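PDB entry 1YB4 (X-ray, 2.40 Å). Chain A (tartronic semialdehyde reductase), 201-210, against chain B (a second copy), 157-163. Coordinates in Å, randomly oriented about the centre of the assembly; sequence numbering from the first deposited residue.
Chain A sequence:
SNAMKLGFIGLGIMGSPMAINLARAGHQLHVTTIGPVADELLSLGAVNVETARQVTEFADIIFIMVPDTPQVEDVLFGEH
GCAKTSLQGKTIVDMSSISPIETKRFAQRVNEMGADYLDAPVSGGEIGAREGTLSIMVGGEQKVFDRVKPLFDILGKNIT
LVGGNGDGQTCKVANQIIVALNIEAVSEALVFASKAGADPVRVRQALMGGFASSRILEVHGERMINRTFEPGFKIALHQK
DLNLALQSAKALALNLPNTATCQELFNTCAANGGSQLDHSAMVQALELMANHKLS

Chain A 201-210: VRVRQALMGG
Chain B, residues 157-163: KNITLVG

A chain A helix, which begins earlier in the chain and includes residues 201-207, packs against a chain B strand whose clear part is Asn158(B) to Leu161(B). The two run nearly antiparallel, their N-to-C directions 159° apart (signed crossing angle -159°) and their axes 8.0 Å apart at closest approach. Helical phi/psi lie near -60/-45 for most of 201-206, with Leu207(A) at -52/-17; chain B is extended from Asn158(B) (-90/101) through Thr160(B) (-142/126) to Leu161(B) (-83/110), then Val162(B) takes -91/-9 and Gly163(B) 143/-154. CA-CA spacings set the register: 5.3 Å for Arg202(A) with Val162(B), 6.1 Å for Ala206(A) with Thr160(B) and 6.7 Å for Gly209(A) with Asn158(B). No hydrogen bond crosses the contact, which buries 327 Å² and rests chiefly on van der Waals packing.

Val201(A) lies out of reach. The CA-to-CB bond of Arg202(A) points toward the strand; its chi angles are -101°, 57°, -139° and -65°. Its CG lies 3.2 Å from Val162(B) O and its CB 3.6 Å from Val162(B) CG1, while Leu161(B) O lies over one guanidinium face, 3.9 Å from NH1. Val203(A) (t) directs its CA-to-CB bond away, yet its CG2 comes 4.2 Å from CG1 of Val162(B) (t). Arg204(A) and Gln205(A) make no close contact.

The small Ala206(A) side chain faces the strand, its CB 4.1 Å from CG2 of Thr160(B) (chi1 -53°, m) and 4.3 Å from Val162(B) CG2. Leu207(A) is out of reach; the CA-to-CB bond of selenomethionine Met208(A) (-145°, p, m) points sideways, and the end of the side chain leads away.

At Gly209(A) (-107/67), N donates to Ala206(A) O at 2.8 Å. Gly209(A) O lies 3.4 Å from ND2 of Asn158(B) (chi1 -99°, chi2 -69°), at an angle too poor for a hydrogen bond. An ideal CB on Gly209(A) would clash with Asn158(B) OD1 at 2.8 Å. Gly210(A) (-180/-145) makes no contact.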

# COMPACT_ATOMS: atom_id res chain seq x y z
N VAL A 201 16.56 11.97 18.28
CA VAL A 201 17.77 11.43 18.87
C VAL A 201 17.39 10.54 20.05
O VAL A 201 17.90 9.44 20.18
CB VAL A 201 18.69 12.54 19.38
CG1 VAL A 201 20.02 11.93 19.80
CG2 VAL A 201 18.88 13.61 18.31
N ARG A 202 16.48 11.05 20.87
CA ARG A 202 15.97 10.33 22.05
C ARG A 202 15.28 8.98 21.77
O ARG A 202 15.66 7.94 22.32
CB ARG A 202 14.97 11.23 22.79
CG ARG A 202 15.54 11.91 24.01
CD ARG A 202 16.75 12.73 23.66
NE ARG A 202 17.76 12.57 24.69
CZ ARG A 202 17.62 12.96 25.95
NH1 ARG A 202 16.50 13.55 26.36
NH2 ARG A 202 18.61 12.75 26.81
N VAL A 203 14.25 9.04 20.92
CA VAL A 203 13.46 7.88 20.52
C VAL A 203 14.40 6.84 19.96
O VAL A 203 14.33 5.67 20.33
CB VAL A 203 12.41 8.25 19.43
CG1 VAL A 203 11.52 7.05 19.13
CG2 VAL A 203 11.58 9.45 19.86
N ARG A 204 15.27 7.27 19.06
CA ARG A 204 16.24 6.37 18.45
C ARG A 204 17.05 5.72 19.56
O ARG A 204 17.27 4.50 19.57
CB ARG A 204 17.17 7.14 17.51
CG ARG A 204 18.42 6.39 17.12
CD ARG A 204 19.23 7.18 16.11
NE ARG A 204 20.51 6.57 15.78
CZ ARG A 204 21.50 6.38 16.65
NH1 ARG A 204 21.35 6.75 17.92
NH2 ARG A 204 22.65 5.85 16.25
N GLN A 205 17.48 6.55 20.52
CA GLN A 205 18.29 6.07 21.62
C GLN A 205 17.54 5.01 22.42
O GLN A 205 18.12 3.99 22.81
CB GLN A 205 18.67 7.22 22.54
CG GLN A 205 19.82 6.87 23.46
CD GLN A 205 21.03 6.38 22.67
OE1 GLN A 205 21.54 7.10 21.80
NE2 GLN A 205 21.50 5.17 22.97
N ALA A 206 16.26 5.24 22.64
CA ALA A 206 15.45 4.28 23.39
C ALA A 206 15.27 2.97 22.62
O ALA A 206 15.67 1.91 23.09
CB ALA A 206 14.09 4.89 23.72
N LEU A 207 14.67 3.07 21.43
CA LEU A 207 14.40 1.91 20.60
C LEU A 207 15.62 1.04 20.36
O LEU A 207 15.50 -0.11 19.95
CB LEU A 207 13.81 2.36 19.26
CG LEU A 207 12.33 2.75 19.22
CD1 LEU A 207 12.02 3.83 20.23
CD2 LEU A 207 11.99 3.22 17.83
N MSE A 208 16.78 1.61 20.62
CA MSE A 208 18.03 0.88 20.44
C MSE A 208 18.10 -0.32 21.38
O MSE A 208 18.73 -1.33 21.06
CB MSE A 208 19.22 1.80 20.69
CG MSE A 208 20.41 1.50 19.79
SE MSE A 208 20.01 1.89 17.93
CE MSE A 208 19.05 0.29 17.46
N GLY A 209 17.46 -0.21 22.55
CA GLY A 209 17.49 -1.29 23.52
C GLY A 209 16.19 -2.07 23.65
O GLY A 209 15.53 -2.02 24.69
N GLY A 210 15.83 -2.79 22.59
CA GLY A 210 14.60 -3.57 22.59
C GLY A 210 14.41 -4.32 21.28
O GLY A 210 15.38 -4.77 20.69
N LYS B 157 14.20 -3.13 33.09
CA LYS B 157 15.63 -3.19 32.84
C LYS B 157 16.06 -1.99 32.01
O LYS B 157 16.90 -1.19 32.44
CB LYS B 157 15.97 -4.51 32.13
CG LYS B 157 17.43 -4.70 31.77
CD LYS B 157 17.70 -6.17 31.47
CE LYS B 157 19.08 -6.41 30.86
NZ LYS B 157 19.09 -6.22 29.38
N ASN B 158 15.50 -1.84 30.82
CA ASN B 158 15.83 -0.71 29.95
C ASN B 158 14.89 0.47 30.23
O ASN B 158 13.75 0.48 29.76
CB ASN B 158 15.72 -1.12 28.48
CG ASN B 158 17.06 -1.47 27.86
OD1 ASN B 158 17.91 -0.59 27.67
ND2 ASN B 158 17.27 -2.74 27.54
N ILE B 159 15.37 1.46 30.98
CA ILE B 159 14.57 2.64 31.29
C ILE B 159 15.17 3.88 30.61
O ILE B 159 16.38 4.12 30.70
CB ILE B 159 14.49 2.89 32.82
CG1 ILE B 159 13.79 1.71 33.51
CG2 ILE B 159 13.74 4.19 33.10
CD1 ILE B 159 14.67 0.52 33.73
N THR B 160 14.31 4.68 29.98
CA THR B 160 14.78 5.87 29.28
C THR B 160 13.90 7.11 29.38
O THR B 160 12.71 7.05 29.05
CB THR B 160 14.96 5.56 27.79
OG1 THR B 160 15.80 4.40 27.64
CG2 THR B 160 15.55 6.75 27.05
N LEU B 161 14.47 8.23 29.82
CA LEU B 161 13.74 9.49 29.86
C LEU B 161 13.87 10.03 28.42
O LEU B 161 14.95 10.41 27.98
CB LEU B 161 14.37 10.49 30.86
CG LEU B 161 13.85 11.94 30.85
CD1 LEU B 161 12.37 11.98 31.24
CD2 LEU B 161 14.67 12.81 31.82
N VAL B 162 12.76 10.01 27.69
CA VAL B 162 12.76 10.45 26.29
C VAL B 162 12.44 11.94 26.13
O VAL B 162 12.55 12.49 25.03
CB VAL B 162 11.75 9.62 25.47
CG1 VAL B 162 11.79 10.05 24.03
CG2 VAL B 162 12.06 8.14 25.62
N GLY B 163 12.02 12.57 27.21
CA GLY B 163 11.70 13.98 27.16
C GLY B 163 10.51 14.31 28.03
O GLY B 163 10.20 13.62 29.00